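Local coordinates for ParM protein (Staphylococcus aureus, PDB 3JS6), which is an actin-like plasmid segregation protein that probably assembles into filaments to move plasmid copies apart before cell division, at residues A[273-276]-A[277-281]; A[179-183]-A[184-188]. All coordinates share one frame; numbering follows the deposited sequence.

Contact 1 (A[273-276]-A[277-281]); sequences LIEE and VMSNF
The carbonyl of E275 is gripped twice by a single residue, S279, one turn further along the same helix. The backbone N of S279 lies 3.0 Å from E275 O, and the hydroxyl OG donates to that oxygen over 2.6 Å. The two donors arrive from opposite faces of the carbonyl plane. OG can double back in this way because chi1 of -64° turns it beside its own backbone N. The E275 chain is bent at chi2, which brings OE1 to 3.0 Å from S279 OG.

Around this doubled bond the backbone repeats the regular i to i+4 pattern: V277 N donates to L273 O, M278 N to I274 O in a nearly straight bond (174°), and N280 N to E276 O.

Apolar contact is lighter. L273 and V277 point the same way, and CD2 of the leucine meets CG2 of the valine at 3.9 Å. E276 runs alongside N280, but its carboxylate has a stronger partner in K216, a salt bridge through OE1.

Through V277 and M278, which touch L189, the buried flank of helix 263-284 rests on strand 185-191: an amphipathic alpha-helix covering a sheet, as in the actin-like ATPase fold.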
ATOM      1  N   LEU A 273      23.571   1.796   8.132  1.00 41.67           N
ATOM      2  CA  LEU A 273      22.269   2.264   7.688  1.00 43.39           C
ATOM      3  C   LEU A 273      21.571   2.930   8.876  1.00 42.83           C
ATOM      4  O   LEU A 273      21.092   4.061   8.774  1.00 39.12           O
ATOM      5  CB  LEU A 273      21.452   1.082   7.166  1.00 38.75           C
ATOM      6  CG  LEU A 273      20.127   1.334   6.446  1.00 51.97           C
ATOM      7  CD1 LEU A 273      19.840   0.166   5.522  1.00 51.75           C
ATOM      8  CD2 LEU A 273      18.996   1.514   7.443  1.00 49.14           C
ATOM      9  N   ILE A 274      21.548   2.245  10.015  1.00 39.20           N
ATOM     10  CA  ILE A 274      20.886   2.791  11.186  1.00 42.53           C
ATOM     11  C   ILE A 274      21.554   4.042  11.733  1.00 46.27           C
ATOM     12  O   ILE A 274      20.879   4.967  12.194  1.00 44.54           O
ATOM     13  CB  ILE A 274      20.761   1.728  12.306  1.00 43.63           C
ATOM     14  CG1 ILE A 274      19.828   0.602  11.840  1.00 43.43           C
ATOM     15  CG2 ILE A 274      20.228   2.367  13.566  1.00 39.02           C
ATOM     16  CD1 ILE A 274      19.575  -0.468  12.887  1.00 45.59           C
ATOM     17  N   GLU A 275      22.879   4.092  11.688  1.00 42.16           N
ATOM     18  CA  GLU A 275      23.555   5.279  12.193  1.00 39.97           C
ATOM     19  C   GLU A 275      23.204   6.459  11.293  1.00 27.72           C
ATOM     20  O   GLU A 275      22.994   7.569  11.752  1.00 34.11           O
ATOM     21  CB  GLU A 275      25.073   5.056  12.220  1.00 45.53           C
ATOM     22  CG  GLU A 275      25.895   6.332  12.372  1.00 56.85           C
ATOM     23  CD  GLU A 275      25.843   6.922  13.772  1.00 65.02           C
ATOM     24  OE1 GLU A 275      24.760   7.368  14.207  1.00 63.07           O
ATOM     25  OE2 GLU A 275      26.899   6.943  14.438  1.00 70.89           O
ATOM     26  N   GLU A 276      23.135   6.213   9.998  1.00 34.92           N
ATOM     27  CA  GLU A 276      22.806   7.288   9.086  1.00 40.49           C
ATOM     28  C   GLU A 276      21.381   7.790   9.315  1.00 38.42           C
ATOM     29  O   GLU A 276      21.137   8.997   9.376  1.00 35.57           O
ATOM     30  CB  GLU A 276      22.948   6.826   7.633  1.00 37.16           C
ATOM     31  CG  GLU A 276      22.580   7.915   6.643  1.00 52.80           C
ATOM     32  CD  GLU A 276      22.876   7.521   5.217  1.00 57.84           C
ATOM     33  OE1 GLU A 276      23.997   7.036   4.970  1.00 65.43           O
ATOM     34  OE2 GLU A 276      22.002   7.704   4.345  1.00 57.09           O
ATOM     35  N   VAL A 277      20.442   6.863   9.451  1.00 31.91           N
ATOM     36  CA  VAL A 277      19.048   7.259   9.629  1.00 36.90           C
ATOM     37  C   VAL A 277      18.824   8.049  10.907  1.00 29.07           C
ATOM     38  O   VAL A 277      18.219   9.115  10.887  1.00 36.20           O
ATOM     39  CB  VAL A 277      18.108   6.028   9.608  1.00 36.79           C
ATOM     40  CG1 VAL A 277      16.670   6.484   9.728  1.00 40.34           C
ATOM     41  CG2 VAL A 277      18.299   5.252   8.314  1.00 34.92           C
HETATM   42  N   MSE A 278      19.317   7.543  12.028  1.00 35.85           N
HETATM   43  CA  MSE A 278      19.119   8.260  13.279  1.00 32.32           C
HETATM   44  C   MSE A 278      19.889   9.568  13.325  1.00 33.72           C
HETATM   45  O   MSE A 278      19.447  10.524  13.959  1.00 25.56           O
HETATM   46  CB  MSE A 278      19.469   7.371  14.468  1.00 28.21           C
HETATM   47  CG  MSE A 278      18.386   6.313  14.774  1.00 46.66           C
HETATM   48 SE   MSE A 278      16.638   6.655  13.932  1.00 57.37          SE
HETATM   49  CE  MSE A 278      16.713   5.293  12.574  1.00 63.56           C
ATOM     50  N   SER A 279      21.041   9.625  12.657  1.00 34.26           N
ATOM     51  CA  SER A 279      21.799  10.872  12.638  1.00 35.73           C
ATOM     52  C   SER A 279      20.963  11.922  11.904  1.00 32.00           C
ATOM     53  O   SER A 279      20.869  13.067  12.334  1.00 31.46           O
ATOM     54  CB  SER A 279      23.140  10.695  11.924  1.00 41.68           C
ATOM     55  OG  SER A 279      23.956   9.776  12.625  1.00 59.96           O
ATOM     56  N   ASN A 280      20.349  11.531  10.793  1.00 30.78           N
ATOM     57  CA  ASN A 280      19.525  12.486  10.049  1.00 35.16           C
ATOM     58  C   ASN A 280      18.334  12.938  10.880  1.00 35.72           C
ATOM     59  O   ASN A 280      17.934  14.104  10.839  1.00 37.73           O
ATOM     60  CB  ASN A 280      19.057  11.878   8.732  1.00 32.29           C
ATOM     61  CG  ASN A 280      20.181  11.765   7.729  1.00 35.97           C
ATOM     62  OD1 ASN A 280      21.246  12.337   7.922  1.00 40.94           O
ATOM     63  ND2 ASN A 280      19.945  11.050   6.651  1.00 27.94           N
ATOM     64  N   PHE A 281      17.790  12.008  11.654  1.00 36.49           N
ATOM     65  CA  PHE A 281      16.658  12.292  12.518  1.00 39.12           C
ATOM     66  C   PHE A 281      17.032  13.391  13.497  1.00 41.36           C
ATOM     67  O   PHE A 281      16.318  14.381  13.666  1.00 36.45           O
ATOM     68  CB  PHE A 281      16.291  11.048  13.314  1.00 45.25           C
ATOM     69  CG  PHE A 281      14.879  10.625  13.144  1.00 44.09           C
ATOM     70  CD1 PHE A 281      14.528   9.723  12.151  1.00 51.81           C
ATOM     71  CD2 PHE A 281      13.884  11.166  13.950  1.00 48.50           C
ATOM     72  CE1 PHE A 281      13.188   9.365  11.965  1.00 58.59           C
ATOM     73  CE2 PHE A 281      12.556  10.819  13.774  1.00 45.44           C
ATOM     74  CZ  PHE A 281      12.204   9.921  12.783  1.00 51.65           C
TER

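Contact 2 (A[179-183]-A[184-188]); sequences KAFTE and GKYSV
Chi1 of -175° in F181 and -64° in Y186 sets the first CG opposite its backbone N and the second opposite its carbonyl carbon, and the two side chains converge although one belongs to a short helical turn and the other to a strand. The result is a T-shaped, edge-to-face aromatic pair at a helix-to-strand junction, where the chain enters strand 185-191, the middle strand of a five-stranded mixed sheet in this actin-like protein. The ring planes stand 67° apart and the centroids 5.2 Å. The edge of F181 makes the approach: its CD1 comes down over one face of Y186, displaced toward the rim, and lies 3.7 Å from Y186 CE1. The rim of the tyrosine also meets the backbone of the turn, CE1 lying 3.8 Å from F181 CA, while the phenolic OH comes to 3.6 Å from A180 CB. L167 of helix 162-169 packs against both rings, so the pair joins the turn to that helix as well as to the sheet.

The turn itself is loosely bonded. K179 O accepts from both the backbone N and the hydroxyl of T182, the OG1 bond measuring 2.7 Å and lying in the carbonyl plane; a weak bond from E183 N to A180 O follows. G184 then carries the chain out of the turn into an extended course. Across this exit a single water donates to both sides, reaching F181 O at 2.8 Å and G184 O at 2.9 Å, and its oxygen also sits over one face of the F181 ring, offset toward the rim.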
ATOM      1  N   LYS A 179      -5.867  10.109  22.469  1.00 32.26           N
ATOM      2  CA  LYS A 179      -5.666  11.460  22.966  1.00 38.30           C
ATOM      3  C   LYS A 179      -4.238  11.944  22.733  1.00 36.71           C
ATOM      4  O   LYS A 179      -4.032  13.047  22.231  1.00 39.48           O
ATOM      5  CB  LYS A 179      -6.020  11.529  24.446  1.00 39.84           C
ATOM      6  CG  LYS A 179      -7.416  10.975  24.740  1.00 44.54           C
ATOM      7  CD  LYS A 179      -7.814  11.146  26.212  1.00 54.41           C
ATOM      8  CE  LYS A 179      -8.920  10.178  26.622  1.00 55.31           C
ATOM      9  NZ  LYS A 179      -8.381   8.785  26.785  1.00 60.64           N
ATOM     10  N   ALA A 180      -3.249  11.122  23.068  1.00 33.49           N
ATOM     11  CA  ALA A 180      -1.868  11.532  22.882  1.00 32.94           C
ATOM     12  C   ALA A 180      -1.549  11.972  21.451  1.00 35.45           C
ATOM     13  O   ALA A 180      -0.743  12.880  21.240  1.00 32.26           O
ATOM     14  CB  ALA A 180      -0.932  10.406  23.286  1.00 38.34           C
ATOM     15  N   PHE A 181      -2.187  11.333  20.474  1.00 36.46           N
ATOM     16  CA  PHE A 181      -1.931  11.641  19.072  1.00 35.97           C
ATOM     17  C   PHE A 181      -2.369  13.044  18.664  1.00 32.14           C
ATOM     18  O   PHE A 181      -1.741  13.662  17.811  1.00 32.96           O
ATOM     19  CB  PHE A 181      -2.620  10.595  18.179  1.00 34.43           C
ATOM     20  CG  PHE A 181      -2.326  10.752  16.715  1.00 30.88           C
ATOM     21  CD1 PHE A 181      -1.033  10.630  16.233  1.00 36.61           C
ATOM     22  CD2 PHE A 181      -3.351  11.036  15.815  1.00 37.26           C
ATOM     23  CE1 PHE A 181      -0.755  10.787  14.868  1.00 44.04           C
ATOM     24  CE2 PHE A 181      -3.090  11.194  14.453  1.00 39.14           C
ATOM     25  CZ  PHE A 181      -1.785  11.069  13.978  1.00 37.28           C
ATOM     26  N   THR A 182      -3.431  13.549  19.280  1.00 32.77           N
ATOM     27  CA  THR A 182      -3.940  14.877  18.935  1.00 35.20           C
ATOM     28  C   THR A 182      -2.941  15.996  19.212  1.00 35.85           C
ATOM     29  O   THR A 182      -2.963  17.033  18.540  1.00 32.81           O
ATOM     30  CB  THR A 182      -5.260  15.196  19.688  1.00 35.97           C
ATOM     31  OG1 THR A 182      -5.008  15.277  21.094  1.00 36.45           O
ATOM     32  CG2 THR A 182      -6.288  14.113  19.441  1.00 40.52           C
ATOM     33  N   GLU A 183      -2.080  15.829  20.201  1.00 29.07           N
ATOM     34  CA  GLU A 183      -1.097  16.860  20.493  1.00 40.07           C
ATOM     35  C   GLU A 183       0.299  16.275  20.660  1.00 35.80           C
ATOM     36  O   GLU A 183       1.077  16.742  21.479  1.00 34.74           O
ATOM     37  CB  GLU A 183      -1.495  17.639  21.749  1.00 47.89           C
ATOM     38  CG  GLU A 183      -2.497  16.918  22.636  1.00 59.56           C
ATOM     39  CD  GLU A 183      -2.849  17.708  23.880  1.00 61.21           C
ATOM     40  OE1 GLU A 183      -3.640  18.669  23.771  1.00 66.10           O
ATOM     41  OE2 GLU A 183      -2.333  17.368  24.965  1.00 65.90           O
ATOM     42  N   GLY A 184       0.641  15.266  19.870  1.00 31.22           N
ATOM     43  CA  GLY A 184       1.955  14.676  19.983  1.00 24.60           C
ATOM     44  C   GLY A 184       2.753  14.808  18.719  1.00 26.56           C
ATOM     45  O   GLY A 184       2.268  15.331  17.721  1.00 26.94           O
ATOM     46  N   LYS A 185       3.997  14.346  18.772  1.00 24.16           N
ATOM     47  CA  LYS A 185       4.898  14.388  17.626  1.00 28.33           C
ATOM     48  C   LYS A 185       5.222  12.940  17.282  1.00 30.60           C
ATOM     49  O   LYS A 185       5.673  12.164  18.139  1.00 26.44           O
ATOM     50  CB  LYS A 185       6.163  15.154  17.983  1.00 29.62           C
ATOM     51  CG  LYS A 185       7.099  15.385  16.825  1.00 33.02           C
ATOM     52  CD  LYS A 185       8.104  16.467  17.186  1.00 43.43           C
ATOM     53  CE  LYS A 185       9.191  16.603  16.143  1.00 32.26           C
ATOM     54  NZ  LYS A 185      10.020  17.809  16.395  1.00 41.74           N
ATOM     55  N   TYR A 186       4.965  12.569  16.034  1.00 23.13           N
ATOM     56  CA  TYR A 186       5.186  11.192  15.606  1.00 17.85           C
ATOM     57  C   TYR A 186       5.857  11.172  14.274  1.00 22.04           C
ATOM     58  O   TYR A 186       5.629  12.058  13.456  1.00 24.72           O
ATOM     59  CB  TYR A 186       3.854  10.453  15.445  1.00 25.35           C
ATOM     60  CG  TYR A 186       3.087  10.286  16.722  1.00 27.54           C
ATOM     61  CD1 TYR A 186       2.474  11.375  17.326  1.00 31.43           C
ATOM     62  CD2 TYR A 186       3.020   9.047  17.360  1.00 22.98           C
ATOM     63  CE1 TYR A 186       1.807  11.235  18.546  1.00 36.81           C
ATOM     64  CE2 TYR A 186       2.361   8.896  18.576  1.00 27.27           C
ATOM     65  CZ  TYR A 186       1.759   9.995  19.160  1.00 29.84           C
ATOM     66  OH  TYR A 186       1.101   9.868  20.356  1.00 46.03           O
ATOM     67  N   SER A 187       6.649  10.136  14.030  1.00 18.18           N
ATOM     68  CA  SER A 187       7.296  10.035  12.745  1.00 20.46           C
ATOM     69  C   SER A 187       7.051   8.654  12.203  1.00 24.51           C
ATOM     70  O   SER A 187       6.926   7.679  12.950  1.00 29.25           O
ATOM     71  CB  SER A 187       8.799  10.303  12.859  1.00 29.79           C
ATOM     72  OG  SER A 187       9.052  11.658  13.198  1.00 23.80           O
ATOM     73  N   VAL A 188       6.915   8.591  10.898  1.00 18.63           N
ATOM     74  CA  VAL A 188       6.727   7.322  10.222  1.00 20.93           C
ATOM     75  C   VAL A 188       8.030   7.109   9.470  1.00 27.09           C
ATOM     76  O   VAL A 188       8.378   7.925   8.611  1.00 20.96           O
ATOM     77  CB  VAL A 188       5.585   7.373   9.204  1.00 22.49           C
ATOM     78  CG1 VAL A 188       5.499   6.009   8.450  1.00 24.59           C
ATOM     79  CG2 VAL A 188       4.275   7.686   9.917  1.00 21.79           C
TER
HETATM   80  O   HOH W   1       0.233  14.324  15.961  1.00 27.73           O

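Both contacts are local and partly buried, and they meet at one strand: F281 CZ of contact 1 packs 3.4 Å from S187 CB of contact 2, although their centres are about 21 Å apart. Contact 2 leads the chain into strand 185-191, whereas contact 1 lies on helix 263-284, which rests against that strand much later in the sequence. Their chemistry differs accordingly. A regular helix supplies contact 1 with repeated backbone bonds, its buried residues packing on strand 185-191 and helix 301-311, with E275 exposed. At the irregular junction of contact 2, an aromatic pair and a bridging water connect buried F181, G184 and Y186, while A180 and E183 are exposed.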